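Local coordinates for stress-induced-phosphoprotein 1 (Caenorhabditis elegans, PDB 4GCN) that binds Hsp90 and inhibits its ATPase activity, and forms a complex with Hsp70 and Hsp90 in the worm's stress response, at residues P39-Y52 with C61-T75. Residues are numbered along the deposited sequence; the frame is centred on the assembly and turned at random. Where two conformers were deposited one is given.
Sequences PSNITFYNNKAAVY and CVQFCEKAVEVGRET
S40 meets T75 where helix 42-54 begins and helix 58-74 ends: S40 O lies 3.4 Å from T75 CG2, and one water ties S40 O and I42 N to T75 OG1. With CG1 anti to the backbone N (chi1 -166°), I42 reaches over to A68 and sets CD1 3.9 Å from G72 CA. Y45 is a knob among F64, K67, A68 and V71; V71 CG2 makes an off-centre CH-pi contact with its ring, while Y45 OH donates to P39 O (2.7 Å), in the carbonyl plane on a lone pair, fixing the ring's far end. K48 bends its chain so that CE lies over one face of F64, 3.9 Å from the centroid, before NZ reaches a salt bridge with D32. A49 offers only a methyl, near C65 SG, where the helices run close. Y52 CE2 comes within 3.6 Å of F64 CD1, the planes inclined at 49°. With an alanine at F64, K48 CE would probably lose the ring face it rests on and a gap would open among Y45, A49 and Y52. These helices, whose axes approach to 8.1 Å over these segments, at 167°, form the antiparallel hairpin of the predicted second TPR repeat in this N-terminal domain, packed between helices 3-20 and 24-37 and helices 79-95 and 99-112.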
ATOM      1  N   PRO A  39       0.201 -14.213   5.015  1.00 32.99           N
ATOM      2  CA  PRO A  39      -0.171 -13.532   3.776  1.00 31.75           C
ATOM      3  C   PRO A  39      -1.562 -12.886   3.767  1.00 29.79           C
ATOM      4  O   PRO A  39      -1.904 -12.216   2.812  1.00 32.69           O
ATOM      5  CB  PRO A  39      -0.111 -14.664   2.741  1.00 34.05           C
ATOM      6  CG  PRO A  39      -0.403 -15.884   3.517  1.00 35.71           C
ATOM      7  CD  PRO A  39       0.172 -15.664   4.887  1.00 35.69           C
ATOM      8  N   SER A  40      -2.336 -13.007   4.834  1.00 32.87           N
ATOM      9  CA  SER A  40      -3.680 -12.478   4.923  0.60 31.87           C
ATOM     10  C   SER A  40      -3.740 -11.085   5.530  1.00 32.74           C
ATOM     11  O   SER A  40      -4.824 -10.532   5.690  1.00 34.18           O
ATOM     12  CB  SER A  40      -4.534 -13.419   5.784  0.60 34.68           C
ATOM     13  OG  SER A  40      -4.272 -13.280   7.187  0.60 33.66           O
ATOM     14  N   ASN A  41      -2.597 -10.526   5.895  1.00 28.49           N
ATOM     15  CA  ASN A  41      -2.555  -9.206   6.579  1.00 27.53           C
ATOM     16  C   ASN A  41      -2.206  -8.061   5.609  1.00 26.57           C
ATOM     17  O   ASN A  41      -1.059  -7.893   5.125  1.00 26.67           O
ATOM     18  CB  ASN A  41      -1.609  -9.266   7.758  1.00 27.76           C
ATOM     19  CG  ASN A  41      -1.633  -8.007   8.621  1.00 28.74           C
ATOM     20  OD1 ASN A  41      -2.062  -6.963   8.189  1.00 28.10           O
ATOM     21  ND2 ASN A  41      -1.162  -8.128   9.880  1.00 29.98           N
ATOM     22  N   ILE A  42      -3.219  -7.260   5.317  1.00 24.86           N
ATOM     23  CA  ILE A  42      -3.081  -6.115   4.397  1.00 23.07           C
ATOM     24  C   ILE A  42      -1.912  -5.179   4.734  1.00 24.80           C
ATOM     25  O   ILE A  42      -1.269  -4.659   3.831  1.00 26.05           O
ATOM     26  CB  ILE A  42      -4.399  -5.283   4.333  1.00 24.49           C
ATOM     27  CG1 ILE A  42      -4.392  -4.303   3.127  1.00 22.59           C
ATOM     28  CG2 ILE A  42      -4.629  -4.431   5.621  1.00 25.85           C
ATOM     29  CD1 ILE A  42      -5.754  -3.619   2.881  1.00 19.90           C
ATOM     30  N   THR A  43      -1.652  -4.960   6.010  1.00 26.47           N
ATOM     31  CA  THR A  43      -0.625  -4.010   6.445  1.00 25.50           C
ATOM     32  C   THR A  43       0.723  -4.310   5.756  1.00 26.50           C
ATOM     33  O   THR A  43       1.441  -3.394   5.388  1.00 28.64           O
ATOM     34  CB  THR A  43      -0.388  -4.114   7.952  1.00 28.96           C
ATOM     35  OG1 THR A  43      -1.614  -3.871   8.632  1.00 31.41           O
ATOM     36  CG2 THR A  43       0.648  -3.104   8.433  1.00 32.34           C
ATOM     37  N   PHE A  44       1.021  -5.580   5.529  1.00 25.76           N
ATOM     38  CA  PHE A  44       2.367  -5.928   4.983  1.00 25.45           C
ATOM     39  C   PHE A  44       2.494  -5.483   3.537  1.00 24.52           C
ATOM     40  O   PHE A  44       3.598  -5.103   3.075  1.00 23.45           O
ATOM     41  CB  PHE A  44       2.675  -7.417   5.110  1.00 25.51           C
ATOM     42  CG  PHE A  44       2.466  -8.002   6.477  1.00 24.38           C
ATOM     43  CD1 PHE A  44       2.567  -7.223   7.649  1.00 24.94           C
ATOM     44  CD2 PHE A  44       2.151  -9.353   6.609  1.00 27.03           C
ATOM     45  CE1 PHE A  44       2.337  -7.787   8.891  1.00 26.75           C
ATOM     46  CE2 PHE A  44       1.939  -9.913   7.828  1.00 26.68           C
ATOM     47  CZ  PHE A  44       1.996  -9.136   8.977  1.00 28.43           C
ATOM     48  N   TYR A  45       1.388  -5.615   2.804  1.00 24.42           N
ATOM     49  CA  TYR A  45       1.317  -5.226   1.384  1.00 23.58           C
ATOM     50  C   TYR A  45       1.366  -3.724   1.202  1.00 23.98           C
ATOM     51  O   TYR A  45       2.187  -3.212   0.374  1.00 25.93           O
ATOM     52  CB  TYR A  45       0.108  -5.850   0.710  1.00 24.81           C
ATOM     53  CG  TYR A  45       0.089  -7.332   0.801  1.00 24.46           C
ATOM     54  CD1 TYR A  45       0.756  -8.125  -0.132  1.00 27.00           C
ATOM     55  CD2 TYR A  45      -0.619  -7.973   1.778  1.00 25.67           C
ATOM     56  CE1 TYR A  45       0.704  -9.508  -0.082  1.00 27.31           C
ATOM     57  CE2 TYR A  45      -0.667  -9.350   1.826  1.00 27.55           C
ATOM     58  CZ  TYR A  45       0.011 -10.114   0.893  1.00 27.26           C
ATOM     59  OH  TYR A  45      -0.022 -11.469   0.954  1.00 28.80           O
ATOM     60  N   ASN A  46       0.712  -3.005   2.106  1.00 23.69           N
ATOM     61  CA  ASN A  46       0.783  -1.578   2.093  1.00 22.57           C
ATOM     62  C   ASN A  46       2.187  -1.133   2.496  1.00 25.31           C
ATOM     63  O   ASN A  46       2.681  -0.175   1.910  1.00 25.55           O
ATOM     64  CB  ASN A  46      -0.242  -0.879   3.008  1.00 22.87           C
ATOM     65  CG  ASN A  46      -1.680  -0.871   2.451  1.00 23.65           C
ATOM     66  OD1 ASN A  46      -1.883  -0.934   1.249  1.00 25.03           O
ATOM     67  ND2 ASN A  46      -2.693  -0.766   3.358  1.00 22.40           N
ATOM     68  N   ASN A  47       2.819  -1.786   3.494  1.00 23.29           N
ATOM     69  CA  ASN A  47       4.155  -1.319   3.919  1.00 24.42           C
ATOM     70  C   ASN A  47       5.166  -1.589   2.811  1.00 23.36           C
ATOM     71  O   ASN A  47       5.985  -0.767   2.526  1.00 22.67           O
ATOM     72  CB  ASN A  47       4.586  -2.006   5.214  1.00 26.16           C
ATOM     73  CG  ASN A  47       3.870  -1.482   6.450  1.00 30.75           C
ATOM     74  OD1 ASN A  47       4.272  -1.804   7.543  1.00 39.16           O
ATOM     75  ND2 ASN A  47       2.847  -0.693   6.292  1.00 26.86           N
ATOM     76  N   LYS A  48       5.059  -2.701   2.089  1.00 21.90           N
ATOM     77  CA  LYS A  48       5.948  -2.951   0.973  1.00 24.13           C
ATOM     78  C   LYS A  48       5.767  -1.925  -0.170  1.00 25.24           C
ATOM     79  O   LYS A  48       6.741  -1.456  -0.737  1.00 26.35           O
ATOM     80  CB  LYS A  48       5.712  -4.307   0.361  1.00 28.80           C
ATOM     81  CG  LYS A  48       6.497  -5.390   1.049  1.00 31.45           C
ATOM     82  CD  LYS A  48       6.665  -6.607   0.202  1.00 31.42           C
ATOM     83  CE  LYS A  48       7.514  -6.480  -1.049  1.00 31.30           C
ATOM     84  NZ  LYS A  48       8.955  -6.878  -0.997  1.00 29.16           N
ATOM     85  N   ALA A  49       4.525  -1.541  -0.422  1.00 22.31           N
ATOM     86  CA  ALA A  49       4.195  -0.482  -1.390  1.00 21.74           C
ATOM     87  C   ALA A  49       4.848   0.835  -1.054  1.00 25.21           C
ATOM     88  O   ALA A  49       5.386   1.508  -1.915  1.00 24.25           O
ATOM     89  CB  ALA A  49       2.659  -0.368  -1.550  1.00 21.46           C
ATOM     90  N   ALA A  50       4.818   1.190   0.225  1.00 24.71           N
ATOM     91  CA  ALA A  50       5.423   2.395   0.708  1.00 24.96           C
ATOM     92  C   ALA A  50       6.931   2.390   0.495  1.00 24.70           C
ATOM     93  O   ALA A  50       7.517   3.405   0.102  1.00 26.81           O
ATOM     94  CB  ALA A  50       5.092   2.572   2.166  1.00 28.46           C
ATOM     95  N   VAL A  51       7.578   1.270   0.746  1.00 24.29           N
ATOM     96  CA  VAL A  51       9.006   1.150   0.469  1.00 26.95           C
ATOM     97  C   VAL A  51       9.268   1.342  -1.018  1.00 25.96           C
ATOM     98  O   VAL A  51      10.140   2.127  -1.382  1.00 23.58           O
ATOM     99  CB  VAL A  51       9.592  -0.189   0.918  1.00 26.36           C
ATOM    100  CG1 VAL A  51      11.091  -0.217   0.629  1.00 28.18           C
ATOM    101  CG2 VAL A  51       9.305  -0.400   2.403  1.00 26.80           C
ATOM    102  N   TYR A  52       8.528   0.622  -1.874  1.00 25.12           N
ATOM    103  CA  TYR A  52       8.723   0.749  -3.312  1.00 25.35           C
ATOM    104  C   TYR A  52       8.557   2.178  -3.801  1.00 25.48           C
ATOM    105  O   TYR A  52       9.318   2.616  -4.613  1.00 25.50           O
ATOM    106  CB  TYR A  52       7.809  -0.171  -4.125  1.00 23.27           C
ATOM    107  CG  TYR A  52       8.182  -1.638  -4.124  1.00 27.25           C
ATOM    108  CD1 TYR A  52       9.497  -2.057  -4.417  1.00 27.63           C
ATOM    109  CD2 TYR A  52       7.236  -2.614  -3.827  1.00 25.71           C
ATOM    110  CE1 TYR A  52       9.823  -3.403  -4.491  1.00 29.44           C
ATOM    111  CE2 TYR A  52       7.557  -3.944  -3.850  1.00 26.57           C
ATOM    112  CZ  TYR A  52       8.843  -4.329  -4.148  1.00 29.99           C
ATOM    113  OH  TYR A  52       9.133  -5.648  -4.112  1.00 29.10           O
ATOM    114  N   CYS A  61       5.270  -0.591  -6.633  1.00 23.70           N
ATOM    115  CA  CYS A  61       4.358   0.005  -5.659  1.00 24.00           C
ATOM    116  C   CYS A  61       2.909  -0.302  -6.039  1.00 26.00           C
ATOM    117  O   CYS A  61       2.150  -0.825  -5.227  1.00 22.86           O
ATOM    118  CB  CYS A  61       4.588   1.472  -5.563  1.00 24.38           C
ATOM    119  SG  CYS A  61       3.470   2.354  -4.490  1.00 25.78           S
ATOM    120  N   VAL A  62       2.548   0.009  -7.277  1.00 23.59           N
ATOM    121  CA  VAL A  62       1.215  -0.258  -7.792  1.00 24.20           C
ATOM    122  C   VAL A  62       0.859  -1.720  -7.630  1.00 23.71           C
ATOM    123  O   VAL A  62      -0.250  -2.025  -7.215  1.00 22.89           O
ATOM    124  CB  VAL A  62       1.008   0.161  -9.286  1.00 21.71           C
ATOM    125  CG1 VAL A  62      -0.325  -0.400  -9.882  1.00 20.56           C
ATOM    126  CG2 VAL A  62       1.099   1.652  -9.448  1.00 20.70           C
ATOM    127  N   GLN A  63       1.790  -2.607  -7.959  1.00 24.95           N
ATOM    128  CA  GLN A  63       1.560  -4.058  -7.883  1.00 27.82           C
ATOM    129  C   GLN A  63       1.224  -4.472  -6.465  1.00 23.84           C
ATOM    130  O   GLN A  63       0.291  -5.206  -6.239  1.00 23.86           O
ATOM    131  CB  GLN A  63       2.769  -4.854  -8.446  1.00 29.06           C
ATOM    132  CG  GLN A  63       2.878  -4.696  -9.953  1.00 33.75           C
ATOM    133  CD  GLN A  63       4.280  -4.887 -10.528  1.00 34.75           C
ATOM    134  OE1 GLN A  63       5.046  -5.694 -10.013  1.00 31.58           O
ATOM    135  NE2 GLN A  63       4.598  -4.171 -11.639  1.00 32.43           N
ATOM    136  N   PHE A  64       1.895  -3.897  -5.507  1.00 23.39           N
ATOM    137  CA  PHE A  64       1.580  -4.225  -4.130  1.00 24.22           C
ATOM    138  C   PHE A  64       0.309  -3.572  -3.598  1.00 24.81           C
ATOM    139  O   PHE A  64      -0.323  -4.101  -2.686  1.00 26.41           O
ATOM    140  CB  PHE A  64       2.818  -4.061  -3.236  1.00 23.55           C
ATOM    141  CG  PHE A  64       3.681  -5.294  -3.279  1.00 25.38           C
ATOM    142  CD1 PHE A  64       4.449  -5.580  -4.395  1.00 27.23           C
ATOM    143  CD2 PHE A  64       3.590  -6.251  -2.273  1.00 27.42           C
ATOM    144  CE1 PHE A  64       5.188  -6.776  -4.480  1.00 30.00           C
ATOM    145  CE2 PHE A  64       4.328  -7.431  -2.353  1.00 29.07           C
ATOM    146  CZ  PHE A  64       5.112  -7.705  -3.456  1.00 30.09           C
ATOM    147  N   CYS A  65      -0.064  -2.415  -4.163  1.00 21.39           N
ATOM    148  CA  CYS A  65      -1.348  -1.810  -3.855  1.00 18.86           C
ATOM    149  C   CYS A  65      -2.459  -2.708  -4.343  1.00 20.81           C
ATOM    150  O   CYS A  65      -3.474  -2.871  -3.687  1.00 20.28           O
ATOM    151  CB  CYS A  65      -1.450  -0.441  -4.536  1.00 20.06           C
ATOM    152  SG  CYS A  65      -0.352   0.794  -3.822  1.00 24.27           S
ATOM    153  N   GLU A  66      -2.260  -3.272  -5.490  1.00 21.22           N
ATOM    154  CA  GLU A  66      -3.255  -4.163  -6.085  1.00 22.76           C
ATOM    155  C   GLU A  66      -3.430  -5.430  -5.206  1.00 23.98           C
ATOM    156  O   GLU A  66      -4.565  -5.932  -4.958  1.00 23.26           O
ATOM    157  CB  GLU A  66      -2.807  -4.565  -7.495  1.00 25.36           C
ATOM    158  CG  GLU A  66      -2.885  -3.448  -8.553  1.00 29.16           C
ATOM    159  CD  GLU A  66      -2.072  -3.759  -9.861  1.00 32.99           C
ATOM    160  OE1 GLU A  66      -1.380  -4.786  -9.969  1.00 33.09           O
ATOM    161  OE2 GLU A  66      -2.128  -2.976 -10.817  1.00 37.69           O
ATOM    162  N   LYS A  67      -2.307  -5.987  -4.788  1.00 24.12           N
ATOM    163  CA  LYS A  67      -2.301  -7.059  -3.775  1.00 25.29           C
ATOM    164  C   LYS A  67      -3.045  -6.648  -2.458  1.00 23.39           C
ATOM    165  O   LYS A  67      -3.910  -7.370  -2.017  1.00 23.85           O
ATOM    166  CB  LYS A  67      -0.872  -7.566  -3.473  1.00 28.01           C
ATOM    167  CG  LYS A  67      -0.256  -8.485  -4.516  1.00 33.19           C
ATOM    168  CD  LYS A  67       1.224  -8.731  -4.146  1.00 35.21           C
ATOM    169  CE  LYS A  67       2.010  -9.550  -5.140  1.00 38.67           C
ATOM    170  NZ  LYS A  67       1.189 -10.604  -5.802  1.00 41.38           N
ATOM    171  N   ALA A  68      -2.780  -5.464  -1.907  1.00 22.78           N
ATOM    172  CA  ALA A  68      -3.451  -5.020  -0.709  1.00 22.31           C
ATOM    173  C   ALA A  68      -4.966  -5.010  -0.876  1.00 23.52           C
ATOM    174  O   ALA A  68      -5.696  -5.430  -0.005  1.00 22.79           O
ATOM    175  CB  ALA A  68      -2.925  -3.616  -0.303  1.00 23.07           C
ATOM    176  N   VAL A  69      -5.425  -4.474  -1.993  1.00 22.34           N
ATOM    177  CA  VAL A  69      -6.833  -4.379  -2.274  1.00 23.32           C
ATOM    178  C   VAL A  69      -7.431  -5.776  -2.339  1.00 22.84           C
ATOM    179  O   VAL A  69      -8.492  -6.025  -1.721  1.00 26.03           O
ATOM    180  CB  VAL A  69      -7.128  -3.624  -3.602  1.00 23.25           C
ATOM    181  CG1 VAL A  69      -8.587  -3.755  -4.018  1.00 23.15           C
ATOM    182  CG2 VAL A  69      -6.721  -2.187  -3.523  1.00 20.51           C
ATOM    183  N   GLU A  70      -6.791  -6.687  -3.041  1.00 24.74           N
ATOM    184  CA  GLU A  70      -7.322  -8.037  -3.209  0.50 26.18           C
ATOM    185  C   GLU A  70      -7.406  -8.767  -1.848  1.00 28.30           C
ATOM    186  O   GLU A  70      -8.442  -9.363  -1.482  1.00 26.21           O
ATOM    187  CB  GLU A  70      -6.409  -8.797  -4.168  0.50 29.08           C
ATOM    188  CG  GLU A  70      -6.940 -10.123  -4.622  0.50 31.93           C
ATOM    189  CD  GLU A  70      -6.002 -10.770  -5.625  0.50 34.59           C
ATOM    190  OE1 GLU A  70      -5.425 -10.054  -6.491  0.50 35.09           O
ATOM    191  OE2 GLU A  70      -5.820 -11.989  -5.519  0.50 39.12           O
ATOM    192  N   VAL A  71      -6.303  -8.699  -1.113  1.00 26.69           N
ATOM    193  CA  VAL A  71      -6.189  -9.288   0.204  1.00 28.31           C
ATOM    194  C   VAL A  71      -7.168  -8.648   1.184  1.00 27.12           C
ATOM    195  O   VAL A  71      -7.777  -9.355   2.007  1.00 28.22           O
ATOM    196  CB  VAL A  71      -4.714  -9.151   0.725  1.00 27.36           C
ATOM    197  CG1 VAL A  71      -4.628  -9.447   2.235  1.00 29.13           C
ATOM    198  CG2 VAL A  71      -3.836 -10.088  -0.098  1.00 26.89           C
ATOM    199  N   GLY A  72      -7.262  -7.328   1.144  1.00 28.12           N
ATOM    200  CA  GLY A  72      -8.139  -6.565   2.023  1.00 27.70           C
ATOM    201  C   GLY A  72      -9.579  -6.973   1.818  1.00 30.21           C
ATOM    202  O   GLY A  72     -10.343  -7.137   2.787  1.00 28.38           O
ATOM    203  N   ARG A  73      -9.951  -7.186   0.552  1.00 27.79           N
ATOM    204  CA  ARG A  73     -11.338  -7.590   0.247  1.00 28.78           C
ATOM    205  C   ARG A  73     -11.607  -9.001   0.644  1.00 29.53           C
ATOM    206  O   ARG A  73     -12.682  -9.296   1.121  1.00 28.91           O
ATOM    207  CB  ARG A  73     -11.630  -7.418  -1.244  1.00 26.50           C
ATOM    208  CG  ARG A  73     -11.958  -5.969  -1.592  1.00 27.44           C
ATOM    209  CD  ARG A  73     -11.993  -5.550  -3.045  1.00 29.18           C
ATOM    210  NE  ARG A  73     -12.536  -4.177  -3.152  1.00 26.91           N
ATOM    211  CZ  ARG A  73     -12.557  -3.468  -4.265  1.00 27.29           C
ATOM    212  NH1 ARG A  73     -12.014  -3.945  -5.390  1.00 27.67           N
ATOM    213  NH2 ARG A  73     -13.103  -2.259  -4.256  1.00 28.09           N
ATOM    214  N   GLU A  74     -10.639  -9.886   0.401  1.00 30.44           N
ATOM    215  CA  GLU A  74     -10.825 -11.327   0.678  1.00 32.94           C
ATOM    216  C   GLU A  74     -10.981 -11.511   2.176  1.00 30.51           C
ATOM    217  O   GLU A  74     -11.816 -12.301   2.632  1.00 30.73           O
ATOM    218  CB  GLU A  74      -9.613 -12.138   0.216  1.00 37.92           C
ATOM    219  CG  GLU A  74      -9.537 -12.303  -1.269  1.00 46.85           C
ATOM    220  CD  GLU A  74      -8.193 -12.829  -1.798  1.00 53.38           C
ATOM    221  OE1 GLU A  74      -7.139 -12.625  -1.150  1.00 56.86           O
ATOM    222  OE2 GLU A  74      -8.207 -13.440  -2.906  1.00 61.71           O
ATOM    223  N   THR A  75     -10.207 -10.746   2.952  1.00 27.98           N
ATOM    224  CA  THR A  75     -10.127 -10.934   4.384  1.00 30.82           C
ATOM    225  C   THR A  75     -11.071  -9.995   5.153  1.00 33.65           C
ATOM    226  O   THR A  75     -11.105 -10.020   6.395  1.00 32.09           O
ATOM    227  CB  THR A  75      -8.694 -10.695   4.894  1.00 29.24           C
ATOM    228  OG1 THR A  75      -8.312  -9.327   4.711  1.00 29.73           O
ATOM    229  CG2 THR A  75      -7.660 -11.634   4.162  1.00 31.06           C
TER
HETATM  230  O   HOH W   1      -6.072  -7.952   6.075  1.00 39.84           O